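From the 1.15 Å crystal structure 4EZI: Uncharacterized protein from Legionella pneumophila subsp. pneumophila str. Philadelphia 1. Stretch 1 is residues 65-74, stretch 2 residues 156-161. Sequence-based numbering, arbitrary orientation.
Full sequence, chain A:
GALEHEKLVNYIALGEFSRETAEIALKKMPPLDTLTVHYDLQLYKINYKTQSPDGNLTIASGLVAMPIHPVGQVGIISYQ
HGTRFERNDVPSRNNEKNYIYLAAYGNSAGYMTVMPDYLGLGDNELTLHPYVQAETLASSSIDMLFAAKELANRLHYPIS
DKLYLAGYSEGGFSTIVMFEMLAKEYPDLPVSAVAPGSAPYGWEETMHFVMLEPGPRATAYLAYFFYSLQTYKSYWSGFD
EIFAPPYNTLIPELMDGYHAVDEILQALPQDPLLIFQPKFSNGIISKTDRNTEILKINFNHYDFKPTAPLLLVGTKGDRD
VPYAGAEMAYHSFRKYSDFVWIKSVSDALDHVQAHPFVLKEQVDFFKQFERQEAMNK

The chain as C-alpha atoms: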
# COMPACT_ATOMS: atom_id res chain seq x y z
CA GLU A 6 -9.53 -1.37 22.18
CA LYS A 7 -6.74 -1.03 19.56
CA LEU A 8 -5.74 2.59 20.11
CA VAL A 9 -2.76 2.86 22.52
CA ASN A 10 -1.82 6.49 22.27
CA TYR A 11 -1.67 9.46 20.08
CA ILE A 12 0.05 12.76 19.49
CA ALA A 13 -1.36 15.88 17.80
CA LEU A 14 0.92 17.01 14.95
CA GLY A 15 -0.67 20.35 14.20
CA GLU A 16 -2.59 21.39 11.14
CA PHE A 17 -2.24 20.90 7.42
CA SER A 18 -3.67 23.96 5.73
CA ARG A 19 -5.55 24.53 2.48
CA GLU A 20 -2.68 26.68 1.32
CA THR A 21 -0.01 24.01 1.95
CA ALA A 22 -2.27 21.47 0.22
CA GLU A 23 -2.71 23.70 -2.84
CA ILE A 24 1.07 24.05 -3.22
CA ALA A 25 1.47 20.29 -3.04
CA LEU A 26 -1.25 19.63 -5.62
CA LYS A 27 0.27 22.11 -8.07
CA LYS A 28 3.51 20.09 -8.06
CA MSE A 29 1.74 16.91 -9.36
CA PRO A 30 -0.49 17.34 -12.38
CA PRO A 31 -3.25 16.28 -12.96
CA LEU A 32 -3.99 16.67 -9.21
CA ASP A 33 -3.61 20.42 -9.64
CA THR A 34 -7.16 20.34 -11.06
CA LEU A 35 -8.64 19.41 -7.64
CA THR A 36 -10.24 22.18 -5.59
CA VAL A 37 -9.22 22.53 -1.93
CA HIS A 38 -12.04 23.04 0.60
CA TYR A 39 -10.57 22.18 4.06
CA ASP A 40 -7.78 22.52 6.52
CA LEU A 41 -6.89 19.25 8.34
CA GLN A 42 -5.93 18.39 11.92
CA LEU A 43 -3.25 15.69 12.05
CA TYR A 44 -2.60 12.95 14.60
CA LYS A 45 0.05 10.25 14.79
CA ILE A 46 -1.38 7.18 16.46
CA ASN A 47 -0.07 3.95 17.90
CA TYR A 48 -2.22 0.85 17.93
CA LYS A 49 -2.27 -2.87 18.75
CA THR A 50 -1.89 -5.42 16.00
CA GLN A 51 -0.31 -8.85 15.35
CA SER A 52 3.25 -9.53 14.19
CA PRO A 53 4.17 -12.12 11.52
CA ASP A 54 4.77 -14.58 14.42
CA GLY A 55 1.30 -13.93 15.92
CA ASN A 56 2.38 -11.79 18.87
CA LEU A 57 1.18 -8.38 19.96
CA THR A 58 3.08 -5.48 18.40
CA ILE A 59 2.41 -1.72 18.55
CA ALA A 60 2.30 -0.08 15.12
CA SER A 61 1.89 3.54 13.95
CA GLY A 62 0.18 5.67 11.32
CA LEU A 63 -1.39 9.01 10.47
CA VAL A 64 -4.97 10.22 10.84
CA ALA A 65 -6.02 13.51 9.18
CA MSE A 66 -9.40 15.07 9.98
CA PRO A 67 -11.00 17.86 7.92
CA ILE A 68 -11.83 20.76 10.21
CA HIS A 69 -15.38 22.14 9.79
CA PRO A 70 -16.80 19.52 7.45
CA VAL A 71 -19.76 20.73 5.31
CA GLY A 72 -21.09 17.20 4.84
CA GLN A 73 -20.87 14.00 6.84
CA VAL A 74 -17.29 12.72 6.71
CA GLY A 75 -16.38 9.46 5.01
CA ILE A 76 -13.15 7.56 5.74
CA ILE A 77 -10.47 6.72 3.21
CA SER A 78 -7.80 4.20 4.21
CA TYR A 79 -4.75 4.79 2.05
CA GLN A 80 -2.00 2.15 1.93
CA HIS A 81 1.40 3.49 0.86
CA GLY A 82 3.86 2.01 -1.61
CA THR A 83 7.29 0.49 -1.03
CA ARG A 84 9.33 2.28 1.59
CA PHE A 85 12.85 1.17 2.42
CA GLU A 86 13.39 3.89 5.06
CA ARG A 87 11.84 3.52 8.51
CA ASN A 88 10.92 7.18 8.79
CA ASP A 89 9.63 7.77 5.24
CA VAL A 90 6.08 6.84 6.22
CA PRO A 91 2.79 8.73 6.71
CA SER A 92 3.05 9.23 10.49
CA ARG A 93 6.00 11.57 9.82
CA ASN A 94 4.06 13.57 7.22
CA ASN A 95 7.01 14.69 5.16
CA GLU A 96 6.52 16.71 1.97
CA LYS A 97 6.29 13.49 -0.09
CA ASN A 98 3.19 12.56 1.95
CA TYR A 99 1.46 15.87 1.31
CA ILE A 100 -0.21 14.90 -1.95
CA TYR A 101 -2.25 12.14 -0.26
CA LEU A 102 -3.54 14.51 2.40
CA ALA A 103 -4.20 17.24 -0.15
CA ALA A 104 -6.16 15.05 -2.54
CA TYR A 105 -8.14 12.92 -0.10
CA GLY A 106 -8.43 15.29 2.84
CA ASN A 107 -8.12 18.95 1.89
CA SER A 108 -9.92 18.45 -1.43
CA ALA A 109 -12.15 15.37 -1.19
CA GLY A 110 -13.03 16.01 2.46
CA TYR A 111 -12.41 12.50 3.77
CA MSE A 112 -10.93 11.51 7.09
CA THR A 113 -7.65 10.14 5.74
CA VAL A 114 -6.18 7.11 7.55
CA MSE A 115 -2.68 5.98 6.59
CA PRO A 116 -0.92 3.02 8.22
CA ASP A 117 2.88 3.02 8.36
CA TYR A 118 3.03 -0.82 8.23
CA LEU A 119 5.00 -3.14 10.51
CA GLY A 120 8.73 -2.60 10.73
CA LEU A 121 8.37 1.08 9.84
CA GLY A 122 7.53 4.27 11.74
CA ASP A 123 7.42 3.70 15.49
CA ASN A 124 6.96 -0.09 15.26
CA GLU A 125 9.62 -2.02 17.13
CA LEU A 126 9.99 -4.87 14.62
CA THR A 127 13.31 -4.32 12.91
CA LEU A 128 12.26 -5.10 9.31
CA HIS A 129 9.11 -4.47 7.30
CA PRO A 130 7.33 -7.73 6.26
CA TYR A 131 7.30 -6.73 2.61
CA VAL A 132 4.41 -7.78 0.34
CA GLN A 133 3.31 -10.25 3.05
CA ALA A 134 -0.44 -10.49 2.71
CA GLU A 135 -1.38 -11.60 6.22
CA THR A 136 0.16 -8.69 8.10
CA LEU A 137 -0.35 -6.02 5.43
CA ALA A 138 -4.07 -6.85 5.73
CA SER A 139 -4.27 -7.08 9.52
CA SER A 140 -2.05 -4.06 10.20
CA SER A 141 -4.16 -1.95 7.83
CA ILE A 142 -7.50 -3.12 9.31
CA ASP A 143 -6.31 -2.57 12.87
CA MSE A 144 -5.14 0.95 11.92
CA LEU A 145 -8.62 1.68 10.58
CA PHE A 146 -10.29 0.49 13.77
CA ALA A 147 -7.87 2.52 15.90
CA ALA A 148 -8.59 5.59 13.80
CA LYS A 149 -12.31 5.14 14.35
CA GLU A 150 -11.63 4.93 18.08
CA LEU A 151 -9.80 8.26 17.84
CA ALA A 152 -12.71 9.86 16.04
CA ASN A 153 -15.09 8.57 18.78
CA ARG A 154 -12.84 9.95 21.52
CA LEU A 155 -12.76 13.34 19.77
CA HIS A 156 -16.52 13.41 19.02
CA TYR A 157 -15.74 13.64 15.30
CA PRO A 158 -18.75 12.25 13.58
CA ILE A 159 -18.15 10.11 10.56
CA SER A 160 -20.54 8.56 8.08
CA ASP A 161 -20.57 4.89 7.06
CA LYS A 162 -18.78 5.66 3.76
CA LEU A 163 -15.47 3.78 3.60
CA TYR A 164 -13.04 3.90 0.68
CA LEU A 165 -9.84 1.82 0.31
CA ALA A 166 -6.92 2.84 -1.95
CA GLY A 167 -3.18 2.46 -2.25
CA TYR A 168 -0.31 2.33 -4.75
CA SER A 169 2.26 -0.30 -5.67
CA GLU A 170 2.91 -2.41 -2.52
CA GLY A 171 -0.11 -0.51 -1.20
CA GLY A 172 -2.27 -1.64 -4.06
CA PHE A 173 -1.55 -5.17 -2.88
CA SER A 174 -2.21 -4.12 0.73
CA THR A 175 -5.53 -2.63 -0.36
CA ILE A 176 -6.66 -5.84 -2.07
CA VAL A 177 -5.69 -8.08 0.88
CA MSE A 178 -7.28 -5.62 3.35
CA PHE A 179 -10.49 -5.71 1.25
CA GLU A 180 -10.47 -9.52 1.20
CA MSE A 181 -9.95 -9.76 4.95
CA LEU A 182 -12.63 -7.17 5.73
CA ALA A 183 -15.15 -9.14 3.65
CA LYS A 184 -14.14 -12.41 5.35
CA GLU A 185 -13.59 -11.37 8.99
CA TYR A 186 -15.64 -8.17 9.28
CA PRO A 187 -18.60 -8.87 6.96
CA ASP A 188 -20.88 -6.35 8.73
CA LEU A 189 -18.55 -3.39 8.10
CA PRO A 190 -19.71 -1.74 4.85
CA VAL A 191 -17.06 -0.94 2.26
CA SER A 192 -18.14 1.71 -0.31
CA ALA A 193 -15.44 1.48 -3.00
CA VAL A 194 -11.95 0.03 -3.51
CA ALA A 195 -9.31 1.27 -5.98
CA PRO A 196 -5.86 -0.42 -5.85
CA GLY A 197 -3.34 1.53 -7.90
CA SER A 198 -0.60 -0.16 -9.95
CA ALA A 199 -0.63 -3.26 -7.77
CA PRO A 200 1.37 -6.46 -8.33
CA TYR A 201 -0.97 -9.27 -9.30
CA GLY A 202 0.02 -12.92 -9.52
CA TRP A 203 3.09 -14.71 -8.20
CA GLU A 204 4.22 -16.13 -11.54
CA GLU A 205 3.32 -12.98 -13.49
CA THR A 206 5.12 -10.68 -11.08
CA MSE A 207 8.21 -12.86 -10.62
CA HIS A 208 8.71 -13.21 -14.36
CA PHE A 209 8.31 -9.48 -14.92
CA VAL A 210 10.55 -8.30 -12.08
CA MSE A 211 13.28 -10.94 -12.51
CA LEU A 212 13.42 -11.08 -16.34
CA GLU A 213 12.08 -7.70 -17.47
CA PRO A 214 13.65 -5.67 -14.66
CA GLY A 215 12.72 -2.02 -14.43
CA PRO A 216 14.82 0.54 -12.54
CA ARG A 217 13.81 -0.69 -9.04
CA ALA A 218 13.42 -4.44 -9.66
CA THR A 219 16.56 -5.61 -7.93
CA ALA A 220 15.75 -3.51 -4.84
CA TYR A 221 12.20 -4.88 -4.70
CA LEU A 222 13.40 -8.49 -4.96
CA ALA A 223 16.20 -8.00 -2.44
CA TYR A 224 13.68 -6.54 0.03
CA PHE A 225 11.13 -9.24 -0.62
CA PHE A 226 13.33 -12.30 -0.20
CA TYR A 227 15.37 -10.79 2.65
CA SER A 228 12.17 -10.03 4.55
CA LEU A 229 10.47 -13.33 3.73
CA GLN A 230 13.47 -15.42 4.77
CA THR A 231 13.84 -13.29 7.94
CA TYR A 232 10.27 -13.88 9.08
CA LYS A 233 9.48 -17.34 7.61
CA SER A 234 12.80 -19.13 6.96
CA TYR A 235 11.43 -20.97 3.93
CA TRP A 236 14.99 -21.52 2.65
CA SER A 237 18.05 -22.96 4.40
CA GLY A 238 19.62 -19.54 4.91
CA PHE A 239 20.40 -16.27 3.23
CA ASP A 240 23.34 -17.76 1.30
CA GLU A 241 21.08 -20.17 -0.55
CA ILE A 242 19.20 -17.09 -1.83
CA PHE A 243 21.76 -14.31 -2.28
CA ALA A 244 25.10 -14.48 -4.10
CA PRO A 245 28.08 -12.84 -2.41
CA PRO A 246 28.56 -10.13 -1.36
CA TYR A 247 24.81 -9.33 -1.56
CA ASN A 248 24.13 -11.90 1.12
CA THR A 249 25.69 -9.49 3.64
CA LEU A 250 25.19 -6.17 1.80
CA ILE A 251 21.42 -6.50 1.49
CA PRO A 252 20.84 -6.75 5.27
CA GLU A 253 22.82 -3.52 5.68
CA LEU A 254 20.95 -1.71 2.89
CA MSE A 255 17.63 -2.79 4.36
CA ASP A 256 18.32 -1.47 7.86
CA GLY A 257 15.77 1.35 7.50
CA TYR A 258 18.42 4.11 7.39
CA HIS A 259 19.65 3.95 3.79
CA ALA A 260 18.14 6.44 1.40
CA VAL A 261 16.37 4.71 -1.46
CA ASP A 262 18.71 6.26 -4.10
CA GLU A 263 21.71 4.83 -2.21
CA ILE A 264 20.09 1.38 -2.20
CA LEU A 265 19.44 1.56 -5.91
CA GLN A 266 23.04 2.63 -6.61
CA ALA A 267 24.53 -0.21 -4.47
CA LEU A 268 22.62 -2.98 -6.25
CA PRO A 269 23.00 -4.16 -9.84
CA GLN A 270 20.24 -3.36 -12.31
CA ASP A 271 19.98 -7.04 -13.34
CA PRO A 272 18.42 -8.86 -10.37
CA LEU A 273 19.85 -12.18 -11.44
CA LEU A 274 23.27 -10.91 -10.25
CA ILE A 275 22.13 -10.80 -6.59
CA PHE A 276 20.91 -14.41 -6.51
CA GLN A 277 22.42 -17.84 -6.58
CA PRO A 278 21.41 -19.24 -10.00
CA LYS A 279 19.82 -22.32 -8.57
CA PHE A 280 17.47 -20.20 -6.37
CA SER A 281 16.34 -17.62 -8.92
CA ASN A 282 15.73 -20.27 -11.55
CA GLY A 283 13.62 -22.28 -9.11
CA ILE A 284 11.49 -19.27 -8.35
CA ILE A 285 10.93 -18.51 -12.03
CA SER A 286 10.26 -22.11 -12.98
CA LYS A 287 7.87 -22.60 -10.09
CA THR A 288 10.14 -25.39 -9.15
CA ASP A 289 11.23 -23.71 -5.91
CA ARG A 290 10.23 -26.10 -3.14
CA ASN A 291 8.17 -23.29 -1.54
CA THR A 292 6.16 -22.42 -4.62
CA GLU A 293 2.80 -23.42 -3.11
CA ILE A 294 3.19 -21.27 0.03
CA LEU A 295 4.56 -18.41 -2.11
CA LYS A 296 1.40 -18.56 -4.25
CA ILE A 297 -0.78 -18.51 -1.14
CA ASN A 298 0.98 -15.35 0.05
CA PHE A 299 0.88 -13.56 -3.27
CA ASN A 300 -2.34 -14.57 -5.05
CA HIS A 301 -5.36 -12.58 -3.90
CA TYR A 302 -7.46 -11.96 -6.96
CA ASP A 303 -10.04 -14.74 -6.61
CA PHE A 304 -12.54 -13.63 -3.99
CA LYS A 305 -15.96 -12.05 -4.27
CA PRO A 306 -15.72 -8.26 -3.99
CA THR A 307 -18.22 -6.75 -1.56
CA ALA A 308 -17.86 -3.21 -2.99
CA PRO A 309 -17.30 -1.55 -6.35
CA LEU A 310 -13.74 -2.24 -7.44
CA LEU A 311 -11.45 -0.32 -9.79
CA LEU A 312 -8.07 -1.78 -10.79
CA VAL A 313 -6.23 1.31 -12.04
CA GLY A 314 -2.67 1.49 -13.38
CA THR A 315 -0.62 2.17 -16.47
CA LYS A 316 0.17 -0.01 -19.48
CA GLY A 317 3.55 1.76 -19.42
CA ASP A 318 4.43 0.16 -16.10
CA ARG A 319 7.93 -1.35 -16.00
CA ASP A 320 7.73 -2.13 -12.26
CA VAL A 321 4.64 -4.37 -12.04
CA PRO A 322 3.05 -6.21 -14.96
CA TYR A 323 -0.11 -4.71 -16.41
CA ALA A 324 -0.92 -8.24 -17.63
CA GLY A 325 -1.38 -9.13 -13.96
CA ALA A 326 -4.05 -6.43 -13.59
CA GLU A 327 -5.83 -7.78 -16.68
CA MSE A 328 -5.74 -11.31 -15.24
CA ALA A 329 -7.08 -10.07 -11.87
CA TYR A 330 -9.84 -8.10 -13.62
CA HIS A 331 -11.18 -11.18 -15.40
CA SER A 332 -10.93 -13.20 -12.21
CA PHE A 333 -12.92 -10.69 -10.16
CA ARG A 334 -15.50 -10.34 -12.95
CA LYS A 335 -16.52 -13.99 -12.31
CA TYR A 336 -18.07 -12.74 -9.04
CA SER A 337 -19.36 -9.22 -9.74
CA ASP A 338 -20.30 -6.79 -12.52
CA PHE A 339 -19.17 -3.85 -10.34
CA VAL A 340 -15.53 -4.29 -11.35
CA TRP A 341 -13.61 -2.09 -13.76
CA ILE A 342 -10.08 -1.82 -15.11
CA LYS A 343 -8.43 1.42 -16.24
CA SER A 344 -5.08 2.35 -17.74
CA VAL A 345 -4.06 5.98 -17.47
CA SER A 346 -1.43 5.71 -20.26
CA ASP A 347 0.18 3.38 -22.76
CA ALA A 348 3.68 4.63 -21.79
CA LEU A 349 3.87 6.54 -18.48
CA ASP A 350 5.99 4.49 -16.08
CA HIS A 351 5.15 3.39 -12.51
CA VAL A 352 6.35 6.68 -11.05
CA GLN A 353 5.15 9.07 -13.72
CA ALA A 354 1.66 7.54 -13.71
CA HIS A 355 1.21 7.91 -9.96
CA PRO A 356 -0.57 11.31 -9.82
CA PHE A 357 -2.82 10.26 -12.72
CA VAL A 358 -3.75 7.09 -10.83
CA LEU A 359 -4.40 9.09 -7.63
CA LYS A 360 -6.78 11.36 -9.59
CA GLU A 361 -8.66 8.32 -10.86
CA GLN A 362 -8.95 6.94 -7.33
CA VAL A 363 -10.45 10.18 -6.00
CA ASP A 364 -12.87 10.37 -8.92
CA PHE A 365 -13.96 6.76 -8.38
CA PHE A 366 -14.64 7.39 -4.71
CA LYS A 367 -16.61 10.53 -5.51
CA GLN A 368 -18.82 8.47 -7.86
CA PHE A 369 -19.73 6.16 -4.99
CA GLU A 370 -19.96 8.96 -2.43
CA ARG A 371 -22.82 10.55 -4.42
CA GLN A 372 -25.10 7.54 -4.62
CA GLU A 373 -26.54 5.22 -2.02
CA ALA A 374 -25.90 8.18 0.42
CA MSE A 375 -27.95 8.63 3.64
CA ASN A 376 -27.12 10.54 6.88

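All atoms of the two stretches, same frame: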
# COMPACT_ATOMS: atom_id res chain seq x y z
N ALA A 65 -5.80 12.11 9.54
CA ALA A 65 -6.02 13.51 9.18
C ALA A 65 -7.50 13.78 9.06
O ALA A 65 -8.20 13.10 8.33
CB ALA A 65 -5.33 13.82 7.87
N MSE A 66 -7.98 14.76 9.83
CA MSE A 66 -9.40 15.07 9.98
C MSE A 66 -9.70 16.46 9.42
O MSE A 66 -9.24 17.46 9.99
CB MSE A 66 -9.81 15.03 11.47
CG MSE A 66 -9.75 13.64 12.06
SE MSE A 66 -10.00 13.68 14.00
CE MSE A 66 -9.91 11.77 14.38
N PRO A 67 -10.51 16.54 8.36
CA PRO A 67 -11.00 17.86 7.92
C PRO A 67 -11.67 18.62 9.06
O PRO A 67 -12.50 18.09 9.79
CB PRO A 67 -12.01 17.50 6.82
CG PRO A 67 -11.53 16.20 6.26
CD PRO A 67 -10.95 15.47 7.44
N ILE A 68 -11.29 19.88 9.19
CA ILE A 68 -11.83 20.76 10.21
C ILE A 68 -13.07 21.48 9.56
O ILE A 68 -13.03 21.94 8.44
CB ILE A 68 -10.76 21.79 10.68
CG1 ILE A 68 -9.50 21.08 11.22
CG2 ILE A 68 -11.34 22.76 11.73
CD1 ILE A 68 -8.25 22.01 11.28
N HIS A 69 -14.15 21.54 10.28
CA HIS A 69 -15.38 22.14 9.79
C HIS A 69 -15.96 21.49 8.53
O HIS A 69 -16.21 22.16 7.53
CB HIS A 69 -15.21 23.64 9.52
CG HIS A 69 -14.79 24.43 10.71
ND1 HIS A 69 -13.96 25.53 10.62
CD2 HIS A 69 -15.05 24.26 12.03
CE1 HIS A 69 -13.75 26.01 11.83
NE2 HIS A 69 -14.39 25.26 12.70
N PRO A 70 -16.21 20.18 8.60
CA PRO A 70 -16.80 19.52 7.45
C PRO A 70 -18.19 20.09 7.10
O PRO A 70 -18.96 20.41 8.00
CB PRO A 70 -16.87 18.07 7.87
CG PRO A 70 -16.81 18.08 9.34
CD PRO A 70 -16.01 19.24 9.72
N VAL A 71 -18.46 20.22 5.81
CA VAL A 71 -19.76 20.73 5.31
C VAL A 71 -20.78 19.59 5.20
O VAL A 71 -21.99 19.75 5.40
CB VAL A 71 -19.51 21.51 3.97
CG1 VAL A 71 -20.80 21.97 3.30
CG2 VAL A 71 -18.59 22.72 4.26
N GLY A 72 -20.27 18.41 4.89
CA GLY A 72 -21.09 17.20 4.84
C GLY A 72 -20.64 16.21 5.90
O GLY A 72 -19.71 16.47 6.70
N GLN A 73 -21.29 15.06 5.92
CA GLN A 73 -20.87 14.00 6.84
C GLN A 73 -19.62 13.36 6.26
O GLN A 73 -19.53 13.17 5.06
CB GLN A 73 -21.97 12.95 7.08
CG GLN A 73 -21.81 12.22 8.44
CD GLN A 73 -23.05 11.43 8.85
OE1 GLN A 73 -23.60 10.67 8.06
NE2 GLN A 73 -23.47 11.58 10.11
N VAL A 74 -18.65 13.05 7.12
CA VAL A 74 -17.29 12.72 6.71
C VAL A 74 -17.11 11.23 6.53
O VAL A 74 -17.25 10.45 7.46
CB VAL A 74 -16.27 13.27 7.74
CG1 VAL A 74 -14.85 12.92 7.34
CG2 VAL A 74 -16.42 14.78 7.89
N HIS A 156 -15.16 13.05 19.42
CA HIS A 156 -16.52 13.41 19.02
C HIS A 156 -16.56 13.90 17.59
O HIS A 156 -17.28 14.86 17.26
CB HIS A 156 -17.14 14.49 19.93
CG HIS A 156 -17.37 14.06 21.34
ND1 HIS A 156 -18.37 14.62 22.11
CD2 HIS A 156 -16.74 13.16 22.13
CE1 HIS A 156 -18.34 14.08 23.32
NE2 HIS A 156 -17.36 13.20 23.36
N TYR A 157 -15.80 13.25 16.71
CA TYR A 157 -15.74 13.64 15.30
C TYR A 157 -16.69 12.73 14.59
O TYR A 157 -16.42 11.57 14.47
CB TYR A 157 -14.31 13.43 14.80
CG TYR A 157 -14.04 13.99 13.42
CD1 TYR A 157 -13.86 15.35 13.25
CD2 TYR A 157 -14.01 13.17 12.31
CE1 TYR A 157 -13.59 15.88 12.01
CE2 TYR A 157 -13.75 13.69 11.07
CZ TYR A 157 -13.55 15.05 10.92
OH TYR A 157 -13.30 15.54 9.66
N PRO A 158 -17.85 13.24 14.14
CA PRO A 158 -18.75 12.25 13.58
C PRO A 158 -18.33 11.90 12.16
O PRO A 158 -17.93 12.74 11.42
CB PRO A 158 -20.10 12.96 13.58
CG PRO A 158 -19.74 14.40 13.49
CD PRO A 158 -18.57 14.49 14.44
N ILE A 159 -18.48 10.65 11.85
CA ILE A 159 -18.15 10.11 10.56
C ILE A 159 -19.40 9.45 10.03
O ILE A 159 -20.30 9.09 10.79
CB ILE A 159 -16.98 9.12 10.70
CG1 ILE A 159 -17.25 8.15 11.85
CG2 ILE A 159 -15.65 9.83 10.96
CD1 ILE A 159 -16.43 6.91 11.82
N SER A 160 -19.46 9.30 8.72
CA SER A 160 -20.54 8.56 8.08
C SER A 160 -20.13 7.09 8.01
O SER A 160 -19.11 6.69 8.58
CB SER A 160 -20.77 9.09 6.68
OG SER A 160 -19.69 8.72 5.84
N ASP A 161 -20.92 6.29 7.31
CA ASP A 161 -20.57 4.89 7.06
C ASP A 161 -19.85 4.69 5.72
O ASP A 161 -19.58 3.55 5.33
CB ASP A 161 -21.81 3.98 7.22
CG ASP A 161 -22.28 3.86 8.68
OD1 ASP A 161 -21.43 3.73 9.60
OD2 ASP A 161 -23.50 3.89 8.92
O HOH W 1 -19.98 10.58 3.82

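The contact is a compact, two-point junction between segments whose touching residues lie at least 83 positions apart in sequence: the ring of Tyr157 docks against the strand around Met66 and Pro67, and a backbone hydrogen bond ties Ser160 to Val74. Together the two sides bury 438 Å².

The backbones approach closely only at the second point. CA of Val74 and CA of Ile159 lie 4.7 Å apart, whereas CA of Met66 and CA of Tyr157 are separated by 8.4 Å, a gap filled by side chains. Ser160 N donates to Val74 O at 2.8 Å, and the N-H...O angle of 167° marks a nearly linear bond. Val74 O also lies 3.2 Å from Ile159 CA; the angle of 122° at the hydrogen makes this CA-H...O contact a bent, secondary one.

Tyr157 carries the largest covered area in the contact, 125 Å². Its chi1 of -170° (t) extends the ring to the first stretch, where Tyr157 OH donates to Pro67 O at 2.7 Å. This acceptor sits near the ring plane, at its edge. Pro67 N is also 3.2 Å from Tyr157 OH, but a proline nitrogen has no hydrogen to share, so this proximity is packing alone.

Selenomethionine Met66 covers one face of the Tyr157 ring. Met66 CB stands 4.1 Å from the centroid of the Tyr157 ring, 23° off the normal, a CH-pi geometry; Met66 SE stands 4.3 Å from the same centroid, 18° off the normal, placing the polarizable selenium over the pi cloud. Val74 adds an oblique apolar contact, Val74 CG1 to Tyr157 CE2 at 4.0 Å.

At the more exposed end, Gln73 reaches alongside Ser160, with Gln73 OE1 3.5 Å from Ser160 CB. A water bridges the same two residues, its O donating to Gln73 O at 2.9 Å and lying 2.8 Å from Ser160 OG, so solvent supplements the direct backbone link.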